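Local coordinates for protein vanadium-dependent bromoperoxidase (Corallina officinalis, PDB 1QHB) that catalyses the hydrogen peroxide-dependent bromination of organic substrates as a vanadate- and calcium-binding homododecamer, at residues D170-E175 with I320-D325; L237-I242 with Q508-D513; Q280-A285 with L326-H331. All coordinates share one frame; numbering follows the deposited sequence.

Contact 1 (D170-E175 with I320-D325); sequences DIEFSE and IRTIRD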
loop_
_atom_site.group_PDB
_atom_site.type_symbol
_atom_site.label_atom_id
_atom_site.label_comp_id
_atom_site.label_asym_id
_atom_site.label_seq_id
_atom_site.Cartn_x
_atom_site.Cartn_y
_atom_site.Cartn_z
ATOM N N ASP A 170 33.888 56.566 -12.692
ATOM C CA ASP A 170 34.315 56.937 -14.035
ATOM C C ASP A 170 35.785 56.661 -14.259
ATOM O O ASP A 170 36.347 56.976 -15.292
ATOM C CB ASP A 170 33.865 58.368 -14.349
ATOM C CG ASP A 170 32.343 58.368 -14.414
ATOM O OD1 ASP A 170 31.768 57.671 -15.288
ATOM O OD2 ASP A 170 31.740 59.014 -13.556
ATOM N N ILE A 171 36.417 55.888 -13.417
ATOM C CA ILE A 171 37.770 55.392 -13.559
ATOM C C ILE A 171 37.757 54.194 -14.502
ATOM O O ILE A 171 36.878 53.321 -14.406
ATOM C CB ILE A 171 38.290 54.976 -12.174
ATOM C CG1 ILE A 171 38.567 56.263 -11.375
ATOM C CG2 ILE A 171 39.565 54.161 -12.266
ATOM C CD1 ILE A 171 39.078 56.048 -9.972
ATOM N N GLU A 172 38.755 54.099 -15.387
ATOM C CA GLU A 172 38.881 53.013 -16.303
ATOM C C GLU A 172 39.570 51.800 -15.711
ATOM O O GLU A 172 40.638 51.926 -15.123
ATOM C CB GLU A 172 39.697 53.410 -17.570
ATOM C CG GLU A 172 39.015 54.571 -18.267
ATOM C CD GLU A 172 39.658 54.984 -19.571
ATOM O OE1 GLU A 172 40.501 54.275 -20.146
ATOM O OE2 GLU A 172 39.263 56.042 -20.087
ATOM N N PHE A 173 39.009 50.615 -15.945
ATOM C CA PHE A 173 39.652 49.399 -15.449
ATOM C C PHE A 173 41.115 49.290 -15.867
ATOM O O PHE A 173 41.997 48.958 -15.074
ATOM C CB PHE A 173 38.916 48.175 -16.008
ATOM C CG PHE A 173 37.575 47.984 -15.352
ATOM C CD1 PHE A 173 37.526 47.610 -14.021
ATOM C CD2 PHE A 173 36.405 48.181 -16.050
ATOM C CE1 PHE A 173 36.304 47.438 -13.388
ATOM C CE2 PHE A 173 35.184 47.961 -15.418
ATOM C CZ PHE A 173 35.136 47.616 -14.104
ATOM N N SER A 174 41.450 49.607 -17.118
ATOM C CA SER A 174 42.819 49.521 -17.577
ATOM C C SER A 174 43.736 50.566 -16.973
ATOM O O SER A 174 44.926 50.542 -17.294
ATOM C CB SER A 174 42.843 49.663 -19.115
ATOM O OG SER A 174 42.318 48.502 -19.725
ATOM N N GLU A 175 43.279 51.504 -16.192
ATOM C CA GLU A 175 44.073 52.565 -15.616
ATOM C C GLU A 175 44.085 52.578 -14.107
ATOM O O GLU A 175 44.355 53.616 -13.504
ATOM C CB GLU A 175 43.514 53.919 -16.116
ATOM C CG GLU A 175 43.779 54.049 -17.614
ATOM C CD GLU A 175 43.378 55.396 -18.199
ATOM O OE1 GLU A 175 42.508 56.069 -17.626
ATOM O OE2 GLU A 175 43.929 55.752 -19.269
ATOM N N ILE A 320 33.433 47.592 -22.696
ATOM C CA ILE A 320 33.437 48.052 -21.316
ATOM C C ILE A 320 34.756 48.726 -20.975
ATOM O O ILE A 320 35.840 48.143 -20.939
ATOM C CB ILE A 320 33.084 46.930 -20.313
ATOM C CG1 ILE A 320 31.605 46.514 -20.565
ATOM C CG2 ILE A 320 33.263 47.401 -18.887
ATOM C CD1 ILE A 320 31.348 45.133 -19.913
ATOM N N ARG A 321 34.689 49.954 -20.463
ATOM C CA ARG A 321 35.860 50.754 -20.114
ATOM C C ARG A 321 35.960 51.209 -18.684
ATOM O O ARG A 321 37.006 51.178 -18.024
ATOM C CB ARG A 321 35.648 52.025 -21.006
ATOM C CG ARG A 321 36.910 52.587 -21.556
ATOM C CD ARG A 321 36.717 53.639 -22.671
ATOM N NE ARG A 321 38.078 54.138 -22.916
ATOM C CZ ARG A 321 38.961 53.449 -23.657
ATOM N NH1 ARG A 321 38.732 52.317 -24.346
ATOM N NH2 ARG A 321 40.176 54.016 -23.725
ATOM N N THR A 322 34.838 51.751 -18.174
ATOM C CA THR A 322 34.834 52.273 -16.827
ATOM C C THR A 322 33.978 51.394 -15.914
ATOM O O THR A 322 33.169 50.593 -16.380
ATOM C CB THR A 322 34.268 53.699 -16.758
ATOM O OG1 THR A 322 32.970 53.710 -17.389
ATOM C CG2 THR A 322 35.084 54.694 -17.599
ATOM N N ILE A 323 34.149 51.595 -14.614
ATOM C CA ILE A 323 33.283 50.957 -13.620
ATOM C C ILE A 323 31.823 51.236 -13.949
ATOM O O ILE A 323 31.008 50.313 -13.924
ATOM C CB ILE A 323 33.674 51.477 -12.231
ATOM C CG1 ILE A 323 35.017 50.802 -11.879
ATOM C CG2 ILE A 323 32.621 51.185 -11.176
ATOM C CD1 ILE A 323 35.566 51.247 -10.561
ATOM N N ARG A 324 31.495 52.436 -14.429
ATOM C CA ARG A 324 30.121 52.806 -14.752
ATOM C C ARG A 324 29.611 51.919 -15.863
ATOM O O ARG A 324 28.429 51.495 -15.826
ATOM C CB ARG A 324 30.015 54.293 -15.125
ATOM C CG ARG A 324 28.573 54.808 -15.225
ATOM C CD ARG A 324 28.477 56.313 -15.509
ATOM N NE ARG A 324 29.096 57.143 -14.435
ATOM C CZ ARG A 324 28.510 57.408 -13.276
ATOM N NH1 ARG A 324 27.291 56.933 -13.002
ATOM N NH2 ARG A 324 29.117 58.149 -12.353
ATOM N N ASP A 325 30.410 51.645 -16.894
ATOM C CA ASP A 325 29.918 50.790 -17.969
ATOM C C ASP A 325 29.547 49.393 -17.454
ATOM O O ASP A 325 28.693 48.762 -18.087
ATOM C CB ASP A 325 30.939 50.673 -19.082
ATOM C CG ASP A 325 31.273 51.992 -19.789
ATOM O OD1 ASP A 325 30.490 52.933 -19.740
ATOM O OD2 ASP A 325 32.362 52.051 -20.424
HETATM O O HOH W 1 32.134 56.319 -17.456
HETATM O O HOH W 2 39.264 49.942 -19.274
#
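Asp170 and Arg324 form a bidentate salt bridge beside the capping box that starts helix 323-332, where Thr322 is the N-cap. Weak bonds run from Asp325 N to Thr322 OG1 and from Thr322 N to Asp325 OD2. Arg324 leaves its CB 3.8 Å from Asp170 OD1 and runs extended to CD, which lies 3.6 Å from the same oxygen. A bend there (chi3 -61°) brings the guanidinium side-on to the acid. NE donates to Asp170 OD1 at 2.9 Å and NH2 to Asp170 OD2 at 3.0 Å, both near the guanidinium plane, with carboxylate and guanidinium turned 28° apart. Arg324 NH2 also meets Asp290, and Asp170 OD2 accepts from Gly288 N. A methionine in place of Arg324 would probably leave the carboxylates of Asp170 and Asp290 without their shared cation. The backbones pair at a single antiparallel bridge, Glu172 with Thr322, a non-hydrogen-bonded pair flanked by Phe173 N to Arg321 O (2.9 Å) and Ile323 N to Ile171 O (3.2 Å). The Phe173 ring crosses the Ile323 side chain at about a right angle, CZ lying 3.9 Å from CG1, and Met547 of helix 530-548 touches both side chains. Arg321 lies alongside Glu172 in a long, purely electrostatic pairing, while its NH1 bonds Glu516 O. Water 1 links the carboxylate to the N-cap: it donates to Asp170 OD1, and its oxygen lies 2.7 Å from Thr322 OG1.

Contact 2 (L237-I242 with Q508-D513); sequences LSQFII and QVFEVD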
loop_
_atom_site.group_PDB
_atom_site.type_symbol
_atom_site.label_atom_id
_atom_site.label_comp_id
_atom_site.label_asym_id
_atom_site.label_seq_id
_atom_site.Cartn_x
_atom_site.Cartn_y
_atom_site.Cartn_z
ATOM N N LEU A 237 38.457 42.211 -16.024
ATOM C CA LEU A 237 37.341 41.731 -16.809
ATOM C C LEU A 237 37.610 40.383 -17.471
ATOM O O LEU A 237 38.662 40.043 -18.018
ATOM C CB LEU A 237 36.927 42.719 -17.894
ATOM C CG LEU A 237 36.403 44.071 -17.385
ATOM C CD1 LEU A 237 36.365 45.068 -18.527
ATOM C CD2 LEU A 237 35.019 43.974 -16.767
ATOM N N SER A 238 36.563 39.555 -17.352
ATOM C CA SER A 238 36.621 38.221 -17.904
ATOM C C SER A 238 36.818 38.402 -19.381
ATOM O O SER A 238 36.135 39.261 -19.993
ATOM C CB SER A 238 35.261 37.522 -17.621
ATOM O OG SER A 238 35.211 36.297 -18.375
ATOM N N GLN A 239 37.555 37.505 -20.044
ATOM C CA GLN A 239 37.676 37.591 -21.492
ATOM C C GLN A 239 36.302 37.511 -22.139
ATOM O O GLN A 239 36.033 38.053 -23.217
ATOM C CB GLN A 239 38.509 36.396 -22.046
ATOM C CG GLN A 239 39.957 36.391 -21.529
ATOM C CD GLN A 239 40.674 37.664 -22.003
ATOM O OE1 GLN A 239 40.862 37.872 -23.209
ATOM N NE2 GLN A 239 40.981 38.482 -21.007
ATOM N N PHE A 240 35.370 36.782 -21.547
ATOM C CA PHE A 240 34.070 36.502 -22.134
ATOM C C PHE A 240 33.106 37.671 -22.211
ATOM O O PHE A 240 32.054 37.522 -22.895
ATOM C CB PHE A 240 33.409 35.329 -21.353
ATOM C CG PHE A 240 34.190 34.037 -21.481
ATOM C CD1 PHE A 240 34.552 33.512 -22.698
ATOM C CD2 PHE A 240 34.566 33.349 -20.354
ATOM C CE1 PHE A 240 35.240 32.312 -22.783
ATOM C CE2 PHE A 240 35.285 32.168 -20.426
ATOM C CZ PHE A 240 35.625 31.648 -21.631
ATOM N N ILE A 241 33.410 38.778 -21.552
ATOM C CA ILE A 241 32.568 39.968 -21.646
ATOM C C ILE A 241 33.189 41.047 -22.523
ATOM O O ILE A 241 32.547 42.092 -22.717
ATOM C CB ILE A 241 32.188 40.468 -20.241
ATOM C CG1 ILE A 241 30.806 41.165 -20.218
ATOM C CG2 ILE A 241 33.249 41.253 -19.521
ATOM C CD1 ILE A 241 30.367 41.512 -18.851
ATOM N N ILE A 242 34.343 40.809 -23.147
ATOM C CA ILE A 242 34.960 41.759 -24.039
ATOM C C ILE A 242 35.395 41.154 -25.363
ATOM O O ILE A 242 35.417 41.906 -26.343
ATOM C CB ILE A 242 36.230 42.446 -23.497
ATOM C CG1 ILE A 242 37.254 41.425 -22.987
ATOM C CG2 ILE A 242 35.872 43.488 -22.463
ATOM C CD1 ILE A 242 38.556 42.081 -22.543
ATOM N N GLN A 508 45.457 33.415 -25.404
ATOM C CA GLN A 508 45.395 34.792 -25.872
ATOM C C GLN A 508 44.625 35.620 -24.841
ATOM O O GLN A 508 43.457 35.317 -24.550
ATOM C CB GLN A 508 44.678 34.912 -27.196
ATOM C CG GLN A 508 45.264 34.255 -28.431
ATOM C CD GLN A 508 44.412 34.631 -29.645
ATOM O OE1 GLN A 508 43.228 34.299 -29.742
ATOM N NE2 GLN A 508 45.024 35.352 -30.580
ATOM N N VAL A 509 45.286 36.556 -24.205
ATOM C CA VAL A 509 44.709 37.381 -23.177
ATOM C C VAL A 509 44.613 38.808 -23.669
ATOM O O VAL A 509 45.615 39.390 -24.074
ATOM C CB VAL A 509 45.481 37.337 -21.855
ATOM C CG1 VAL A 509 44.679 37.965 -20.721
ATOM C CG2 VAL A 509 45.790 35.892 -21.453
ATOM N N PHE A 510 43.389 39.350 -23.672
ATOM C CA PHE A 510 43.149 40.690 -24.134
ATOM C C PHE A 510 42.627 41.599 -23.046
ATOM O O PHE A 510 42.069 41.131 -22.085
ATOM C CB PHE A 510 42.091 40.677 -25.234
ATOM C CG PHE A 510 42.576 40.043 -26.496
ATOM C CD1 PHE A 510 43.404 40.738 -27.364
ATOM C CD2 PHE A 510 42.252 38.729 -26.763
ATOM C CE1 PHE A 510 43.883 40.107 -28.514
ATOM C CE2 PHE A 510 42.722 38.106 -27.903
ATOM C CZ PHE A 510 43.532 38.792 -28.785
ATOM N N GLU A 511 42.783 42.873 -23.203
ATOM C CA GLU A 511 42.247 43.910 -22.315
ATOM C C GLU A 511 41.761 45.063 -23.220
ATOM O O GLU A 511 42.146 45.071 -24.406
ATOM C CB GLU A 511 43.291 44.459 -21.392
ATOM C CG GLU A 511 43.672 43.605 -20.201
ATOM C CD GLU A 511 44.872 44.216 -19.482
ATOM O OE1 GLU A 511 44.661 45.342 -18.998
ATOM O OE2 GLU A 511 45.949 43.587 -19.418
ATOM N N VAL A 512 41.095 46.029 -22.628
ATOM C CA VAL A 512 40.615 47.175 -23.419
ATOM C C VAL A 512 41.751 48.211 -23.413
ATOM O O VAL A 512 42.368 48.507 -22.406
ATOM C CB VAL A 512 39.298 47.724 -22.868
ATOM C CG1 VAL A 512 38.829 48.988 -23.586
ATOM C CG2 VAL A 512 38.142 46.706 -22.950
ATOM N N ASP A 513 42.087 48.773 -24.557
ATOM C CA ASP A 513 43.144 49.768 -24.684
ATOM C C ASP A 513 42.867 51.015 -23.869
ATOM O O ASP A 513 41.754 51.519 -23.690
ATOM C CB ASP A 513 43.241 50.133 -26.164
ATOM C CG ASP A 513 44.408 51.042 -26.482
ATOM O OD1 ASP A 513 45.550 50.584 -26.401
ATOM O OD2 ASP A 513 44.233 52.227 -26.768
HETATM O O HOH W 3 40.839 35.729 -24.892
#
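Gln239 and Ile242, from the loop that precedes strand 251-253, dock on the outer side of a small beta hairpin at Phe510 and Val512. Strand 510-512 pairs antiparallel with 519-521, and the backbones of Val509 and Glu511 bond to that side, to Ser522 and Val520. The peptide groups of Phe510 face the other way, and the primary amide of Gln239 takes them both. Its OE1 accepts from Phe510 N at 3.0 Å, with the N-H...O angle a fairly straight 163° and the donor tilted from the carbonyl plane. Its NE2 donates to Phe510 O at 3.1 Å, in the amide plane and on a lone pair of the carbonyl. One residue's N-H and C=O are thus held by one carboxamide, which fixes the rotation of the amide and tells its oxygen from its nitrogen. The chain reaches there by a bend at CG (chi2 -62°). OE1 also accepts from water 3 at 2.7 Å, and this water donates its second bond to Gln508 O, also at 2.7 Å. Val509 CG1 touches Gln239 NE2 at 3.7 Å.

Ile242 supplies the apolar half. Its CG1 sits between the backbone N and carbonyl carbon (chi1 52°), and the chain runs extended from there to put CD1 3.7 Å from Phe510 O. CG2 meets CG2 of Val512 at 4.0 Å, the two branches passing obliquely, while Leu519 packs on Ile242 from the second hairpin strand. Next to Gln239, Ser238 OG accepts from Phe240 N in an ST turn and bonds Glu533 O, while Gln239 N bonds Glu533 OE1. The side-chain amide here stands in for a further backbone on the outer edge of a two-stranded beta hairpin.

Contact 3 (Q280-A285 with L326-H331); sequences QRVRIA and LATWVH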
loop_
_atom_site.group_PDB
_atom_site.type_symbol
_atom_site.label_atom_id
_atom_site.label_comp_id
_atom_site.label_asym_id
_atom_site.label_seq_id
_atom_site.Cartn_x
_atom_site.Cartn_y
_atom_site.Cartn_z
ATOM N N GLN A 280 29.802 43.042 -28.313
ATOM C CA GLN A 280 30.071 43.190 -26.923
ATOM C C GLN A 280 30.067 44.657 -26.467
ATOM O O GLN A 280 30.211 44.938 -25.259
ATOM C CB GLN A 280 31.461 42.619 -26.554
ATOM C CG GLN A 280 31.598 41.127 -26.797
ATOM C CD GLN A 280 31.164 40.303 -25.589
ATOM O OE1 GLN A 280 30.155 40.628 -24.946
ATOM N NE2 GLN A 280 31.961 39.256 -25.304
ATOM N N ARG A 281 29.911 45.608 -27.381
ATOM C CA ARG A 281 29.979 47.019 -26.994
ATOM C C ARG A 281 28.702 47.422 -26.266
ATOM O O ARG A 281 27.622 47.108 -26.782
ATOM C CB ARG A 281 30.197 47.884 -28.253
ATOM C CG ARG A 281 31.549 47.643 -28.910
ATOM C CD ARG A 281 31.885 48.706 -29.949
ATOM N NE ARG A 281 33.342 48.884 -30.034
ATOM C CZ ARG A 281 34.168 48.046 -30.671
ATOM N NH1 ARG A 281 33.732 47.009 -31.388
ATOM N NH2 ARG A 281 35.464 48.270 -30.678
ATOM N N VAL A 282 28.844 48.044 -25.104
ATOM C CA VAL A 282 27.719 48.447 -24.289
ATOM C C VAL A 282 27.350 49.908 -24.465
ATOM O O VAL A 282 28.161 50.777 -24.812
ATOM C CB VAL A 282 28.127 48.217 -22.791
ATOM C CG1 VAL A 282 29.290 49.157 -22.427
ATOM C CG2 VAL A 282 26.961 48.430 -21.836
ATOM N N ARG A 283 26.074 50.247 -24.217
ATOM C CA ARG A 283 25.588 51.612 -24.272
ATOM C C ARG A 283 26.329 52.434 -23.235
ATOM O O ARG A 283 26.773 51.904 -22.210
ATOM C CB ARG A 283 24.067 51.680 -24.107
ATOM C CG ARG A 283 23.328 51.038 -25.261
ATOM C CD ARG A 283 23.755 51.464 -26.635
ATOM N NE ARG A 283 22.854 51.016 -27.679
ATOM C CZ ARG A 283 23.104 51.186 -28.976
ATOM N NH1 ARG A 283 24.203 51.779 -29.412
ATOM N NH2 ARG A 283 22.228 50.784 -29.898
ATOM N N ILE A 284 26.507 53.742 -23.532
ATOM C CA ILE A 284 27.316 54.570 -22.657
ATOM C C ILE A 284 26.521 55.541 -21.821
ATOM O O ILE A 284 26.085 56.576 -22.410
ATOM C CB ILE A 284 28.312 55.407 -23.527
ATOM C CG1 ILE A 284 29.172 54.480 -24.371
ATOM C CG2 ILE A 284 29.196 56.295 -22.652
ATOM C CD1 ILE A 284 29.570 55.132 -25.705
ATOM N N ALA A 285 26.398 55.251 -20.532
ATOM C CA ALA A 285 25.676 56.187 -19.671
ATOM C C ALA A 285 26.542 57.436 -19.459
ATOM O O ALA A 285 27.760 57.329 -19.283
ATOM C CB ALA A 285 25.387 55.564 -18.293
ATOM N N LEU A 326 30.260 48.814 -16.495
ATOM C CA LEU A 326 29.901 47.498 -15.980
ATOM C C LEU A 326 28.591 47.660 -15.242
ATOM O O LEU A 326 27.688 46.852 -15.432
ATOM C CB LEU A 326 31.018 46.898 -15.102
ATOM C CG LEU A 326 30.792 45.460 -14.662
ATOM C CD1 LEU A 326 30.539 44.548 -15.869
ATOM C CD2 LEU A 326 31.921 44.934 -13.780
ATOM N N ALA A 327 28.362 48.739 -14.483
ATOM C CA ALA A 327 27.046 49.004 -13.882
ATOM C C ALA A 327 25.980 49.089 -14.950
ATOM O O ALA A 327 24.878 48.469 -14.884
ATOM C CB ALA A 327 27.104 50.318 -13.100
ATOM N N THR A 328 26.208 49.811 -16.033
ATOM C CA THR A 328 25.206 49.899 -17.104
ATOM C C THR A 328 24.916 48.511 -17.688
ATOM O O THR A 328 23.785 48.183 -18.096
ATOM C CB THR A 328 25.665 50.801 -18.280
ATOM O OG1 THR A 328 25.925 52.098 -17.710
ATOM C CG2 THR A 328 24.638 50.941 -19.407
ATOM N N TRP A 329 25.945 47.695 -17.887
ATOM C CA TRP A 329 25.765 46.344 -18.420
ATOM C C TRP A 329 24.766 45.541 -17.560
ATOM O O TRP A 329 23.834 44.913 -18.111
ATOM C CB TRP A 329 27.147 45.654 -18.433
ATOM C CG TRP A 329 27.251 44.537 -19.437
ATOM C CD1 TRP A 329 27.833 44.601 -20.666
ATOM C CD2 TRP A 329 26.739 43.202 -19.313
ATOM N NE1 TRP A 329 27.716 43.386 -21.321
ATOM C CE2 TRP A 329 27.047 42.517 -20.505
ATOM C CE3 TRP A 329 26.010 42.551 -18.315
ATOM C CZ2 TRP A 329 26.707 41.190 -20.740
ATOM C CZ3 TRP A 329 25.653 41.224 -18.523
ATOM C CH2 TRP A 329 26.007 40.549 -19.725
ATOM N N VAL A 330 24.897 45.608 -16.236
ATOM C CA VAL A 330 24.032 44.828 -15.349
ATOM C C VAL A 330 22.735 45.548 -14.973
ATOM O O VAL A 330 21.927 45.050 -14.177
ATOM C CB VAL A 330 24.780 44.359 -14.062
ATOM C CG1 VAL A 330 26.038 43.550 -14.344
ATOM C CG2 VAL A 330 25.115 45.576 -13.217
ATOM N N HIS A 331 22.416 46.697 -15.618
ATOM C CA HIS A 331 21.185 47.364 -15.334
ATOM C C HIS A 331 20.073 46.618 -16.102
ATOM O O HIS A 331 18.926 46.568 -15.675
ATOM C CB HIS A 331 21.198 48.830 -15.805
ATOM C CG HIS A 331 20.046 49.642 -15.260
ATOM N ND1 HIS A 331 19.939 51.013 -15.408
ATOM C CD2 HIS A 331 19.009 49.297 -14.452
ATOM C CE1 HIS A 331 18.853 51.454 -14.779
ATOM N NE2 HIS A 331 18.274 50.434 -14.197
HETATM O O HOH W 4 29.473 42.880 -23.285
HETATM O O HOH W 5 27.964 52.908 -19.558
#
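Val282 and Thr328 meet where the central strand, 276-285, of a three-stranded antiparallel sheet packs against helix 323-332. The local axes approach to 8.2 Å at 117°, so strand and helix cross steeply. Val282 CG2, anti to its backbone N (chi1 65° for the other methyl), reaches toward the helix and lies 4.2 Å from Thr328 CG2 and 4.1 Å from Trp329 CD1. Thr328 splits its two branches along the strand: CG2 sits 3.7 Å from Arg283 O, and OG1 faces the methyl of Ala285 at 3.6 Å.

No direct hydrogen bond crosses the contact; two waters carry its polar links. Water 5 accepts from Ala285 N and lies within bonding distance of Arg283 O and of Thr328 OG1, which also bonds Arg324 O, one turn back in the helix. The indole of Trp329, with CG anti to the backbone N (chi1 -156°), turns its N-H toward the backbone and side chain of Gln280, with water 4 between them; Gln280 NE2 is itself held by Phe240 O and Val243 O.

Farther out, Ile241, Ile320, Glu337 and Ala338 pack around Trp329, and Ile276 of a second subunit touches it as well. The same neighbouring subunit binds Arg283 through its Asp265 and Thr328 O through its Ser275, so the contact is part of the dodecamer's subunit interface. The indole lies about 6 Å, side chain to side chain, from His485, probably an active-site residue that binds vanadate, which places it close to the probable vanadate site. Water 4 accepts from Trp329 NE1 at 2.7 Å, with Gln280 O and OE1 each 2.9 Å from the water oxygen.

In the fold
From the N terminus, residues 170-175, 237-242 and 280-285 come first, and each waits for a later partner. Residues 320-325 close contact 1 and residues 326-331, next along the same helix, close contact 3. The two therefore cross, and helix 323-332 is gripped at its start by the early loop and farther on by the sheet. Contact 2 closes last, when the hairpin at 508-513 returns; it crosses contact 1 and encloses contact 3. Side chains also join them directly: Ser174 OG probably bonds Val512 O, Phe240 O probably receives Gln280 NE2, and Ile320 packs on Trp329. Loop, sheet, helix and hairpin thus gather on one side of the chain's centre.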